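CRISPR-associated protein CasA/Cse1 (Thermus thermophilus, PDB 4AN8) forms part of the Cascade ribonucleoprotein complex of the CRISPR adaptive immune system, in which it probably takes part in selecting invading DNA. Local coordinates at residues Trp125-Leu129 with Ala160-His164; Leu129-Ala133 with Val355-Arg359; His164-Gly170 with Lys182-Arg188; Trp247-Arg253 with Met264-Val270; Leu295-Glu299 with Val345-Ser350. All coordinates share one frame; numbering follows the deposited sequence.

Contact 1: Trp125-Leu129 with Ala160-His164; sequences WSKLL and ALLVH. With ACT (acetate ion), chain C; ACT (acetate ion), chain D.
Leu128 and His164 pack directly against each other, yet their polar atoms converge on a third party, an acetate ion probably taken up from the crystallisation liquor. Its atom O lies 2.8 Å from Leu128 O, while ND1 of His164 reaches the same carboxylate through two weak hydrogen bonds, the shorter being 3.3 Å to OXT. The acetate sits at the edge of the imidazole, near its plane. No hydrogen bond runs directly between the segments, so the protein's own part of the joint is apolar. Leu128 carries most of it. The two side chains cross at about a right angle, and CD2 of Leu128 lies 3.7 Å from His164 CD2 and equally near CG. His164 has CG anti to the backbone N (chi1 -170°), a setting that swings the ring off the helix toward the 3-10 turn. At the far edge of the ring, NE2 is hydrogen-bonded to Tyr266, which fixes the rotation of the imidazole from the other end. The motif is a short 3-10 turn, Trp125-Leu128, which follows strand 123-124 and is laid on the side of helix 154-167. Close packing of turn and helix is eased by Ala160, whose CB receives three neighbours: Leu128 CB at 3.9 Å, Leu129 CD2 at 3.8 Å and Trp125 CZ3 at 4.0 Å. The indole offers its edge here rather than a face, and its NE1 is hydrogen-bonded to Pro150 O. Lys127 bends at chi2, and its NZ forms a weak hydrogen bond with a second acetate, 3.5 Å from its OXT.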
# COMPACT_ATOMS: atom_id res chain seq x y z
N TRP A 125 12.70 18.41 -9.70
CA TRP A 125 12.48 17.01 -9.37
C TRP A 125 11.49 16.88 -8.23
O TRP A 125 10.91 15.82 -8.03
CB TRP A 125 13.79 16.29 -9.05
CG TRP A 125 14.39 16.60 -7.71
CD1 TRP A 125 15.13 17.70 -7.38
CD2 TRP A 125 14.33 15.79 -6.53
NE1 TRP A 125 15.53 17.63 -6.08
CE2 TRP A 125 15.05 16.46 -5.53
CE3 TRP A 125 13.74 14.55 -6.23
CZ2 TRP A 125 15.20 15.95 -4.23
CZ3 TRP A 125 13.90 14.03 -4.94
CH2 TRP A 125 14.62 14.73 -3.95
N SER A 126 11.28 17.96 -7.48
CA SER A 126 10.33 17.93 -6.37
C SER A 126 8.92 17.51 -6.79
O SER A 126 8.17 16.98 -5.99
CB SER A 126 10.29 19.29 -5.68
OG SER A 126 9.91 20.29 -6.60
N LYS A 127 8.57 17.75 -8.06
CA LYS A 127 7.28 17.32 -8.62
C LYS A 127 7.09 15.77 -8.62
O LYS A 127 5.97 15.27 -8.71
CB LYS A 127 7.15 17.86 -10.04
CG LYS A 127 6.02 17.24 -10.85
CD LYS A 127 4.70 18.03 -10.72
CE LYS A 127 3.58 17.39 -11.53
NZ LYS A 127 2.50 18.37 -11.83
N LEU A 128 8.19 15.03 -8.53
CA LEU A 128 8.12 13.57 -8.45
C LEU A 128 7.61 13.11 -7.10
O LEU A 128 7.17 11.96 -6.95
CB LEU A 128 9.50 12.98 -8.67
CG LEU A 128 10.09 13.18 -10.07
CD1 LEU A 128 11.51 12.61 -10.09
CD2 LEU A 128 9.20 12.55 -11.15
N LEU A 129 7.68 13.99 -6.10
CA LEU A 129 7.37 13.63 -4.73
C LEU A 129 5.95 14.01 -4.33
O LEU A 129 5.40 14.99 -4.81
CB LEU A 129 8.35 14.30 -3.76
CG LEU A 129 9.83 14.01 -3.90
CD1 LEU A 129 10.60 14.92 -2.98
CD2 LEU A 129 10.12 12.55 -3.60
N ALA A 160 12.59 8.61 -6.30
CA ALA A 160 11.48 9.52 -6.54
C ALA A 160 10.83 9.18 -7.89
O ALA A 160 9.61 9.21 -8.03
CB ALA A 160 11.99 10.94 -6.53
N LEU A 161 11.64 8.85 -8.89
CA LEU A 161 11.11 8.43 -10.19
C LEU A 161 10.15 7.26 -10.01
O LEU A 161 9.03 7.28 -10.49
CB LEU A 161 12.25 8.04 -11.13
CG LEU A 161 11.85 7.43 -12.48
CD1 LEU A 161 10.91 8.36 -13.27
CD2 LEU A 161 13.11 7.06 -13.30
N LEU A 162 10.61 6.23 -9.30
CA LEU A 162 9.86 5.01 -9.14
C LEU A 162 8.57 5.29 -8.40
O LEU A 162 7.53 4.79 -8.76
CB LEU A 162 10.65 4.00 -8.33
CG LEU A 162 11.41 2.93 -9.07
CD1 LEU A 162 11.87 1.91 -8.00
CD2 LEU A 162 10.52 2.26 -10.12
N VAL A 163 8.65 6.10 -7.35
CA VAL A 163 7.45 6.40 -6.61
C VAL A 163 6.45 7.08 -7.54
O VAL A 163 5.28 6.71 -7.58
CB VAL A 163 7.74 7.28 -5.38
CG1 VAL A 163 6.44 7.92 -4.85
CG2 VAL A 163 8.48 6.44 -4.29
N HIS A 164 6.91 8.08 -8.29
CA HIS A 164 6.00 8.87 -9.11
C HIS A 164 5.27 8.04 -10.15
O HIS A 164 4.10 8.26 -10.40
CB HIS A 164 6.74 10.04 -9.78
CG HIS A 164 5.85 11.03 -10.45
ND1 HIS A 164 4.96 11.83 -9.75
CD2 HIS A 164 5.72 11.39 -11.75
CE1 HIS A 164 4.31 12.61 -10.59
NE2 HIS A 164 4.75 12.36 -11.81
C ACT C . 3.52 11.54 -6.21
O ACT C . 4.63 10.95 -6.40
OXT ACT C . 3.28 12.54 -6.97
CH3 ACT C . 2.54 11.07 -5.15
C ACT D . 0.22 14.92 -12.78
O ACT D . 0.58 13.80 -12.33
OXT ACT D . 1.10 15.60 -13.38
CH3 ACT D . -1.20 15.43 -12.61

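Contact 2: Leu129-Ala133 with Val355-Arg359; sequences LPELA and VLDIR
Apolar packing between Pro130, Leu132, Val355 and Ile358 makes up most of this surface contact, and a single hydrogen bond secures one end of it. The tightest meeting is that of Pro130 with Ile358: CD1 of the isoleucine abuts the proline ring, 3.4 Å from CB and 3.5 Å from CG, closer than carbon atoms usually come. The two side chains cross at about a right angle, so the methyl group presses into one part of the ring without running along it. Leu132 reaches across by a different route. Its CG lies anti to the carbonyl carbon (chi1 -77°), and CD1 is thereby brought over the backbone of the strand, 3.6 Å from Asp357 CA. The same methyl group lies 4.0 Å from Val355 CG1 and 4.1 Å from Ile358 CD1, bridging two side chains and the main chain between them.

The polar interactions gather on one atom, the carbonyl oxygen of Val355. Ala133 N donates a hydrogen bond to it over 3.1 Å with an N-H...O angle of 156°, the donor tilted somewhat from the carbonyl plane. Leu132 adds a CA-H...O contact of 3.6 Å to this oxygen.

Residues 134-147, which follow Ala133, are not modelled, consistent with a flexible loop. The segment leading into it rests on strand 354-364, an outermost strand of a three-stranded antiparallel sheet, at the place where Leu356 and Asp357 both lie opposite Val349 in a classic beta bulge.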
# COMPACT_ATOMS: atom_id res chain seq x y z
N LEU A 129 7.68 13.99 -6.10
CA LEU A 129 7.37 13.63 -4.73
C LEU A 129 5.95 14.01 -4.33
O LEU A 129 5.40 14.99 -4.81
CB LEU A 129 8.35 14.30 -3.76
CG LEU A 129 9.83 14.01 -3.90
CD1 LEU A 129 10.60 14.92 -2.98
CD2 LEU A 129 10.12 12.55 -3.60
N PRO A 130 5.36 13.23 -3.42
CA PRO A 130 4.03 13.55 -2.91
C PRO A 130 4.04 14.88 -2.18
O PRO A 130 4.93 15.12 -1.37
CB PRO A 130 3.75 12.40 -1.93
CG PRO A 130 5.10 11.88 -1.56
CD PRO A 130 5.92 12.02 -2.81
N GLU A 131 3.07 15.73 -2.50
CA GLU A 131 2.85 16.99 -1.80
C GLU A 131 1.69 16.79 -0.85
O GLU A 131 0.53 16.79 -1.28
CB GLU A 131 2.48 18.10 -2.78
CG GLU A 131 3.64 18.72 -3.50
CD GLU A 131 3.19 19.55 -4.69
OE1 GLU A 131 1.97 19.60 -4.94
OE2 GLU A 131 4.06 20.13 -5.37
N LEU A 132 1.99 16.61 0.43
CA LEU A 132 0.95 16.39 1.42
C LEU A 132 0.06 17.63 1.56
O LEU A 132 0.56 18.73 1.83
CB LEU A 132 1.56 15.98 2.76
CG LEU A 132 2.04 14.52 2.86
CD1 LEU A 132 1.05 13.57 2.20
CD2 LEU A 132 3.45 14.32 2.29
N ALA A 133 -1.24 17.45 1.37
CA ALA A 133 -2.21 18.54 1.38
C ALA A 133 -1.94 19.54 0.25
O ALA A 133 -1.98 19.19 -0.93
CB ALA A 133 -2.21 19.25 2.73
N VAL A 355 -3.10 14.43 -2.58
CA VAL A 355 -2.65 13.36 -1.72
C VAL A 355 -2.70 13.90 -0.29
O VAL A 355 -1.92 14.77 0.07
CB VAL A 355 -1.21 12.89 -2.11
CG1 VAL A 355 -0.63 11.95 -1.05
CG2 VAL A 355 -1.22 12.22 -3.50
N LEU A 356 -3.63 13.40 0.53
CA LEU A 356 -3.80 13.91 1.89
C LEU A 356 -2.78 13.37 2.87
O LEU A 356 -2.48 14.00 3.89
CB LEU A 356 -5.20 13.59 2.43
CG LEU A 356 -6.39 14.13 1.64
CD1 LEU A 356 -7.67 13.72 2.32
CD2 LEU A 356 -6.30 15.65 1.50
N ASP A 357 -2.27 12.18 2.59
CA ASP A 357 -1.47 11.48 3.58
C ASP A 357 -0.88 10.21 2.97
O ASP A 357 -1.36 9.70 1.96
CB ASP A 357 -2.33 11.13 4.80
CG ASP A 357 -1.49 10.80 6.05
OD1 ASP A 357 -0.34 11.28 6.17
OD2 ASP A 357 -2.01 10.07 6.93
N ILE A 358 0.17 9.72 3.62
CA ILE A 358 0.86 8.52 3.19
C ILE A 358 1.02 7.65 4.42
O ILE A 358 1.44 8.12 5.47
CB ILE A 358 2.17 8.94 2.52
CG1 ILE A 358 1.87 9.38 1.09
CG2 ILE A 358 3.16 7.85 2.50
CD1 ILE A 358 2.86 10.33 0.56
N ARG A 359 0.64 6.38 4.32
CA ARG A 359 0.55 5.55 5.51
C ARG A 359 1.16 4.17 5.35
O ARG A 359 1.06 3.56 4.27
CB ARG A 359 -0.92 5.42 5.95
CG ARG A 359 -1.32 6.47 6.96
CD ARG A 359 -2.82 6.68 7.04
NE ARG A 359 -3.58 5.47 7.35
CZ ARG A 359 -4.91 5.41 7.30
NH1 ARG A 359 -5.60 6.50 6.97
NH2 ARG A 359 -5.55 4.27 7.58

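Contact 3: His164-Gly170 with Lys182-Arg188; sequences HQAFAPG and KDAPVAR. With ACT (acetate ion), chain C.
The C-terminal end of helix 154-167 is received by a type I beta turn, Ala184-Ala187, and Ala166 and Val186 form the first link. Val186 N donates to Ala166 O over 3.0 Å, nearly along the C=O axis, and so engages a carbonyl of the last helical turn. Past the helix end, Ala184 N meets Ala168 O in an almost straight bond of 2.7 Å (172°). Ala184 CB is tucked between these two carbonyl oxygens, 3.3 Å from each. Next along the chain, Gly170 N donates over 2.6 Å to the anti lone pair of Asp183 OD1. That carboxylate is itself held by Arg188, which grips it side-on: NH2 goes to OD1, and NE lies 2.6 Å from OD2. Arg188 thus acts as a second-shell residue that positions the acceptor for Gly170, and OD1 serves two donors. Apolar packing completes the joint where Val186 CG2 lies over one face of the Phe167 ring in a CH-pi contact, 4.2 Å from the centroid. The ring also leans on Leu51 and Val55 of helix 50-67. From strand 342-351, Gln348 NE2 donates to both Phe167 O and Ala187 O, while Ser350 OG bonds Arg188 NH1, so the central strand of the antiparallel sheet binds helix end and turn together.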
# COMPACT_ATOMS: atom_id res chain seq x y z
N HIS A 164 6.91 8.08 -8.29
CA HIS A 164 6.00 8.87 -9.11
C HIS A 164 5.27 8.04 -10.15
O HIS A 164 4.10 8.26 -10.40
CB HIS A 164 6.74 10.04 -9.78
CG HIS A 164 5.85 11.03 -10.45
ND1 HIS A 164 4.96 11.83 -9.75
CD2 HIS A 164 5.72 11.39 -11.75
CE1 HIS A 164 4.31 12.61 -10.59
NE2 HIS A 164 4.75 12.36 -11.81
N GLN A 165 5.97 7.09 -10.76
CA GLN A 165 5.38 6.23 -11.80
C GLN A 165 4.31 5.28 -11.26
O GLN A 165 3.44 4.82 -12.02
CB GLN A 165 6.48 5.41 -12.52
CG GLN A 165 7.52 6.24 -13.27
CD GLN A 165 6.92 6.98 -14.47
OE1 GLN A 165 5.74 7.33 -14.46
NE2 GLN A 165 7.70 7.17 -15.51
N ALA A 166 4.37 4.96 -9.96
CA ALA A 166 3.37 4.04 -9.41
C ALA A 166 2.21 4.81 -8.79
O ALA A 166 1.06 4.36 -8.85
CB ALA A 166 4.01 3.09 -8.40
N PHE A 167 2.49 5.98 -8.21
CA PHE A 167 1.52 6.66 -7.35
C PHE A 167 0.98 8.04 -7.83
O PHE A 167 0.11 8.62 -7.17
CB PHE A 167 2.10 6.83 -5.95
CG PHE A 167 2.24 5.54 -5.19
CD1 PHE A 167 1.14 4.97 -4.57
CD2 PHE A 167 3.48 4.91 -5.09
CE1 PHE A 167 1.27 3.77 -3.88
CE2 PHE A 167 3.63 3.73 -4.40
CZ PHE A 167 2.51 3.16 -3.78
N ALA A 168 1.50 8.57 -8.94
CA ALA A 168 0.99 9.87 -9.40
C ALA A 168 -0.52 9.82 -9.59
O ALA A 168 -1.04 9.00 -10.36
CB ALA A 168 1.67 10.32 -10.71
N PRO A 169 -1.24 10.68 -8.87
CA PRO A 169 -2.68 10.88 -9.08
C PRO A 169 -2.92 11.61 -10.40
O PRO A 169 -2.08 12.44 -10.80
CB PRO A 169 -3.09 11.76 -7.89
CG PRO A 169 -1.82 12.46 -7.50
CD PRO A 169 -0.73 11.47 -7.74
N GLY A 170 -4.03 11.30 -11.07
CA GLY A 170 -4.42 12.03 -12.27
C GLY A 170 -4.65 13.51 -11.98
O GLY A 170 -4.83 13.90 -10.83
N LYS A 182 -3.99 10.70 -16.39
CA LYS A 182 -4.72 9.72 -15.59
C LYS A 182 -3.89 9.31 -14.37
O LYS A 182 -2.70 9.58 -14.30
CB LYS A 182 -5.01 8.47 -16.43
CG LYS A 182 -5.77 8.74 -17.71
CD LYS A 182 -7.22 9.10 -17.45
CE LYS A 182 -7.96 9.46 -18.75
NZ LYS A 182 -7.49 10.77 -19.33
N ASP A 183 -4.56 8.65 -13.43
CA ASP A 183 -3.92 8.02 -12.28
C ASP A 183 -2.87 7.01 -12.74
O ASP A 183 -3.11 6.22 -13.67
CB ASP A 183 -4.95 7.25 -11.44
CG ASP A 183 -5.85 8.14 -10.62
OD1 ASP A 183 -5.62 9.36 -10.53
OD2 ASP A 183 -6.80 7.60 -10.02
N ALA A 184 -1.73 7.03 -12.08
CA ALA A 184 -0.77 5.95 -12.20
C ALA A 184 -1.47 4.75 -11.59
O ALA A 184 -2.51 4.91 -10.94
CB ALA A 184 0.50 6.30 -11.45
N PRO A 185 -0.92 3.54 -11.80
CA PRO A 185 -1.71 2.32 -11.50
C PRO A 185 -2.09 2.10 -10.04
O PRO A 185 -3.15 1.52 -9.78
CB PRO A 185 -0.79 1.18 -11.96
CG PRO A 185 0.15 1.78 -12.91
CD PRO A 185 0.33 3.23 -12.51
N VAL A 186 -1.25 2.48 -9.09
CA VAL A 186 -1.61 2.27 -7.70
C VAL A 186 -1.74 3.56 -6.92
O VAL A 186 -1.54 3.58 -5.72
CB VAL A 186 -0.66 1.25 -6.98
CG1 VAL A 186 -0.98 -0.18 -7.45
CG2 VAL A 186 0.81 1.61 -7.22
N ALA A 187 -2.11 4.64 -7.59
CA ALA A 187 -2.39 5.91 -6.92
C ALA A 187 -3.41 5.80 -5.79
O ALA A 187 -3.25 6.45 -4.74
CB ALA A 187 -2.85 6.95 -7.93
N ARG A 188 -4.44 4.97 -5.98
CA ARG A 188 -5.60 4.92 -5.08
C ARG A 188 -5.61 3.75 -4.08
O ARG A 188 -6.04 3.93 -2.94
CB ARG A 188 -6.92 4.88 -5.86
CG ARG A 188 -7.06 5.90 -6.98
CD ARG A 188 -6.91 7.31 -6.42
NE ARG A 188 -6.77 8.30 -7.49
CZ ARG A 188 -6.78 9.62 -7.30
NH1 ARG A 188 -6.92 10.14 -6.08
NH2 ARG A 188 -6.64 10.41 -8.33
C ACT C . 3.52 11.54 -6.21
O ACT C . 4.63 10.95 -6.40
OXT ACT C . 3.28 12.54 -6.97
CH3 ACT C . 2.54 11.07 -5.15

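Contact 4: Trp247-Arg253 with Met264-Val270; sequences WPARGVR and MGYGPGV. With ACT (acetate ion), chain D.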
# COMPACT_ATOMS: atom_id res chain seq x y z
N TRP A 247 4.76 0.21 -14.83
CA TRP A 247 4.02 1.09 -15.71
C TRP A 247 4.65 2.48 -15.91
O TRP A 247 4.99 3.17 -14.94
CB TRP A 247 2.62 1.28 -15.16
CG TRP A 247 1.68 1.87 -16.13
CD1 TRP A 247 1.36 3.19 -16.27
CD2 TRP A 247 0.95 1.16 -17.15
NE1 TRP A 247 0.46 3.35 -17.31
CE2 TRP A 247 0.19 2.12 -17.86
CE3 TRP A 247 0.86 -0.18 -17.52
CZ2 TRP A 247 -0.65 1.77 -18.91
CZ3 TRP A 247 0.03 -0.53 -18.58
CH2 TRP A 247 -0.72 0.45 -19.26
N PRO A 248 4.75 2.94 -17.19
CA PRO A 248 5.23 4.31 -17.42
C PRO A 248 4.10 5.35 -17.38
O PRO A 248 3.57 5.71 -18.43
CB PRO A 248 5.82 4.22 -18.83
CG PRO A 248 4.93 3.23 -19.52
CD PRO A 248 4.52 2.21 -18.45
N ALA A 249 3.75 5.84 -16.19
CA ALA A 249 2.58 6.70 -16.03
C ALA A 249 2.82 8.12 -16.53
O ALA A 249 1.88 8.82 -16.92
CB ALA A 249 2.14 6.73 -14.60
N ARG A 250 4.07 8.56 -16.47
CA ARG A 250 4.41 9.90 -16.90
C ARG A 250 5.67 9.82 -17.74
O ARG A 250 6.46 8.90 -17.58
CB ARG A 250 4.66 10.79 -15.68
CG ARG A 250 3.44 10.93 -14.75
CD ARG A 250 2.35 11.87 -15.36
NE ARG A 250 1.26 12.07 -14.41
CZ ARG A 250 0.24 11.23 -14.27
NH1 ARG A 250 0.15 10.14 -15.05
NH2 ARG A 250 -0.71 11.47 -13.37
N GLY A 251 5.85 10.79 -18.64
CA GLY A 251 7.12 10.94 -19.34
C GLY A 251 8.04 11.72 -18.43
O GLY A 251 7.69 12.80 -17.95
N VAL A 252 9.22 11.17 -18.16
CA VAL A 252 10.17 11.86 -17.31
C VAL A 252 11.53 11.71 -17.93
O VAL A 252 11.86 10.64 -18.47
CB VAL A 252 10.22 11.26 -15.88
CG1 VAL A 252 11.34 11.92 -15.08
CG2 VAL A 252 8.88 11.40 -15.17
N ARG A 253 12.33 12.76 -17.86
CA ARG A 253 13.75 12.63 -18.15
C ARG A 253 14.58 13.44 -17.16
O ARG A 253 14.70 14.67 -17.30
CB ARG A 253 14.10 13.08 -19.56
CG ARG A 253 15.24 12.28 -20.12
CD ARG A 253 16.40 13.12 -20.57
NE ARG A 253 16.04 14.07 -21.61
CZ ARG A 253 16.89 14.95 -22.14
NH1 ARG A 253 18.15 14.99 -21.72
NH2 ARG A 253 16.49 15.78 -23.09
N MET A 264 14.02 18.12 -14.38
CA MET A 264 13.59 17.04 -15.25
C MET A 264 12.73 17.56 -16.41
O MET A 264 11.97 18.52 -16.25
CB MET A 264 12.80 16.01 -14.44
CG MET A 264 11.51 16.53 -13.86
SD MET A 264 10.70 15.27 -12.82
CE MET A 264 9.29 16.17 -12.21
N GLY A 265 12.87 16.93 -17.57
CA GLY A 265 11.91 17.09 -18.64
C GLY A 265 10.71 16.30 -18.18
O GLY A 265 10.88 15.32 -17.45
N TYR A 266 9.51 16.71 -18.58
CA TYR A 266 8.28 16.15 -18.06
C TYR A 266 7.15 16.23 -19.08
O TYR A 266 6.94 17.27 -19.70
CB TYR A 266 7.90 16.89 -16.77
CG TYR A 266 6.85 16.16 -15.94
CD1 TYR A 266 7.21 15.08 -15.13
CD2 TYR A 266 5.51 16.55 -15.96
CE1 TYR A 266 6.28 14.40 -14.39
CE2 TYR A 266 4.55 15.86 -15.20
CZ TYR A 266 4.95 14.78 -14.42
OH TYR A 266 4.04 14.07 -13.65
N GLY A 267 6.42 15.13 -19.25
CA GLY A 267 5.26 15.08 -20.13
C GLY A 267 4.39 13.86 -19.88
O GLY A 267 4.58 13.15 -18.91
N PRO A 268 3.42 13.60 -20.77
CA PRO A 268 2.61 12.37 -20.67
C PRO A 268 3.56 11.20 -20.97
O PRO A 268 4.56 11.48 -21.63
CB PRO A 268 1.58 12.59 -21.77
CG PRO A 268 2.36 13.40 -22.82
CD PRO A 268 3.26 14.29 -22.06
N GLY A 269 3.37 9.95 -20.56
CA GLY A 269 2.18 9.34 -20.06
C GLY A 269 1.78 8.29 -21.09
O GLY A 269 1.31 8.65 -22.15
N VAL A 270 1.97 7.00 -20.83
CA VAL A 270 1.18 6.00 -21.54
C VAL A 270 -0.22 5.92 -20.94
O VAL A 270 -0.40 5.79 -19.73
CB VAL A 270 1.82 4.60 -21.57
CG1 VAL A 270 0.83 3.57 -22.12
CG2 VAL A 270 3.06 4.61 -22.41
C ACT D . 0.22 14.92 -12.78
O ACT D . 0.58 13.80 -12.33
OXT ACT D . 1.10 15.60 -13.38
CH3 ACT D . -1.20 15.43 -12.61
O HOH W 1 -0.57 7.88 -17.84
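Arg250 and Tyr266 meet on one side of a beta hairpin, and the arginine can be followed atom by atom. Its CB lies 3.9 Å from Tyr266 OH. CG comes nearer to that hydroxyl, at 3.4 Å, and CD nearer still, at 3.3 Å, so the aliphatic chain skirts the phenol oxygen. A bend at chi2 (-75°) then turns the guanidinium, whose plane stands 74° from that of the tyrosine ring. NE donates a hydrogen bond of 2.8 Å to atom O of an acetate, and NH2 reaches the same oxygen at 2.9 Å, both at the edge of the guanidinium. NH1 folds back to Ala249 O at 2.9 Å, and NH2 is also hydrogen-bonded to Lys182 O. Tyr266 OH, for its part, is hydrogen-bonded to His164 NE2.

Behind this polar cluster lies the backbone ladder of strands 250-256 and 261-273, whose short segments run antiparallel at 165°. Gly251 with Gly267 and Arg253 with Gly265 are hydrogen-bonded pairs; the bond from Gly251 N to Gly267 O measures 2.7 Å. Between them, Val252 and Tyr266 form a non-hydrogen-bonded pair on the face that also carries Met264, with Val252 CG2 against the tyrosine ring. Past a cis peptide before Gly269, Val270 N donates to Pro248 O over 3.2 Å, and a water joins Ala249 O to Val270 O.

Two guanidinium nitrogens on one oxygen, with the tyrosine hydroxyl nearby, are consistent with a spot that accepts a carboxylate. The acetate, probably from the crystallisation liquor, would be stabilised there by the arginine's positive charge.

Contact 5: Leu295-Glu299 with Val345-Ser350; sequences LRLSE and VLGQVS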
# COMPACT_ATOMS: atom_id res chain seq x y z
N LEU A 295 -9.92 -1.68 -2.07
CA LEU A 295 -9.69 -1.24 -0.71
C LEU A 295 -8.72 -0.08 -0.75
O LEU A 295 -7.77 -0.05 -1.54
CB LEU A 295 -9.18 -2.35 0.21
CG LEU A 295 -10.29 -3.03 1.00
CD1 LEU A 295 -11.24 -3.75 0.02
CD2 LEU A 295 -9.73 -3.98 2.03
N ARG A 296 -8.97 0.89 0.11
CA ARG A 296 -8.37 2.20 -0.03
C ARG A 296 -8.12 2.71 1.38
O ARG A 296 -8.94 2.51 2.26
CB ARG A 296 -9.40 3.07 -0.76
CG ARG A 296 -8.88 4.28 -1.42
CD ARG A 296 -9.86 4.69 -2.50
NE ARG A 296 -9.60 6.04 -2.98
CZ ARG A 296 -9.98 6.48 -4.18
NH1 ARG A 296 -10.62 5.67 -5.03
NH2 ARG A 296 -9.70 7.73 -4.54
N LEU A 297 -6.98 3.34 1.62
CA LEU A 297 -6.76 3.91 2.93
C LEU A 297 -7.61 5.17 3.07
O LEU A 297 -7.78 5.94 2.12
CB LEU A 297 -5.28 4.22 3.15
CG LEU A 297 -4.33 3.02 3.20
CD1 LEU A 297 -2.88 3.47 3.00
CD2 LEU A 297 -4.48 2.20 4.49
N SER A 298 -8.18 5.38 4.25
CA SER A 298 -9.07 6.51 4.44
C SER A 298 -8.58 7.44 5.54
O SER A 298 -7.98 7.00 6.53
CB SER A 298 -10.49 6.05 4.74
OG SER A 298 -11.28 7.16 5.11
N GLU A 299 -8.86 8.73 5.36
CA GLU A 299 -8.39 9.77 6.26
C GLU A 299 -8.68 9.50 7.73
O GLU A 299 -7.80 9.63 8.58
CB GLU A 299 -8.97 11.13 5.86
CG GLU A 299 -8.66 12.23 6.85
CD GLU A 299 -8.28 13.53 6.18
OE1 GLU A 299 -9.15 14.14 5.52
OE2 GLU A 299 -7.12 13.95 6.33
N VAL A 345 0.52 -2.81 5.25
CA VAL A 345 -0.33 -2.13 4.29
C VAL A 345 0.31 -0.79 3.96
O VAL A 345 0.65 -0.02 4.86
CB VAL A 345 -1.76 -1.93 4.79
CG1 VAL A 345 -2.59 -1.24 3.70
CG2 VAL A 345 -2.38 -3.28 5.19
N LEU A 346 0.51 -0.54 2.67
CA LEU A 346 1.16 0.68 2.18
C LEU A 346 0.27 1.37 1.14
O LEU A 346 -0.33 0.72 0.30
CB LEU A 346 2.50 0.34 1.52
CG LEU A 346 3.43 -0.59 2.29
CD1 LEU A 346 4.63 -1.01 1.42
CD2 LEU A 346 3.88 0.05 3.60
N GLY A 347 0.20 2.70 1.20
CA GLY A 347 -0.58 3.45 0.23
C GLY A 347 -0.76 4.93 0.58
O GLY A 347 -0.22 5.41 1.57
N GLN A 348 -1.53 5.64 -0.25
CA GLN A 348 -1.78 7.06 -0.05
C GLN A 348 -3.22 7.22 0.36
O GLN A 348 -4.07 6.49 -0.11
CB GLN A 348 -1.64 7.86 -1.36
CG GLN A 348 -0.54 7.47 -2.21
CD GLN A 348 -0.32 8.43 -3.36
OE1 GLN A 348 0.57 9.27 -3.30
NE2 GLN A 348 -1.08 8.27 -4.44
N VAL A 349 -3.49 8.22 1.19
CA VAL A 349 -4.86 8.66 1.37
C VAL A 349 -5.05 9.79 0.37
O VAL A 349 -4.30 10.77 0.37
CB VAL A 349 -5.11 9.22 2.77
CG1 VAL A 349 -6.62 9.52 2.94
CG2 VAL A 349 -4.62 8.24 3.81
N SER A 350 -6.01 9.65 -0.52
CA SER A 350 -6.08 10.64 -1.58
C SER A 350 -7.47 11.19 -1.77
O SER A 350 -8.45 10.68 -1.23
CB SER A 350 -5.55 10.08 -2.90
OG SER A 350 -6.47 9.19 -3.48
O HOH W 2 -4.80 3.88 -0.40
O HOH W 3 -7.73 7.81 -0.08
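Leu297 holds its CG anti to the carbonyl carbon (chi1 -66°), which sends its two methyl groups down onto strand 342-351, where Gly347 and Val345 receive them. CD1 settles on the glycine backbone, 3.5 Å from Gly347 C, at a point where no side chain rises from the strand. CD2 lies 4.0 Å from Val345 CG1, these two side chains sliding past each other in opposite directions. Val349 has CG1 anti to the backbone N (chi1 -173°), bringing that methyl to 3.4 Å from Glu299 N; its other methyl faces Leu297 CB.

Polar exchange between the segments runs through water. One molecule accepts from Leu297 N at 3.0 Å and lies 2.7 Å from Gln348 O. A second accepts from Ser350 N at 2.6 Å and lies 2.9 Å from Leu297 O. Waters thus bridge the segments without any direct hydrogen bond.

The loop's end-to-end direction lies 66° from that of the strand. Leu346 and Gln348 start away from the loop; Leu346 packs on helix 50-67, and Gln348 touches Leu51 there while its NE2 is hydrogen-bonded to Ala187 O and Phe167 O. The central strand of this three-stranded antiparallel sheet is thus packed between loop and helix.

From the N terminus, the chain passes through 125-133, where contacts 1 and 2 both start. Contact 1 closes first, at helix 154-167, bringing the 3-10 turn onto it. Contact 3 then opens from the same helix, at His164, and closes a short loop at 182-188. Contact 4 follows as a hairpin, and contact 5 joins 295-299 to strand 342-351. Contact 2 closes last, at 355-359, so its long loop encloses contacts 3, 4 and 5 in series; none of these three crosses another. Contacts 1, 3 and 4 meet around His164, Arg250 and Tyr266, whereas contacts 2 and 5 use neighbouring strands of one antiparallel sheet, which Arg188 and Gln348 connect to contact 3.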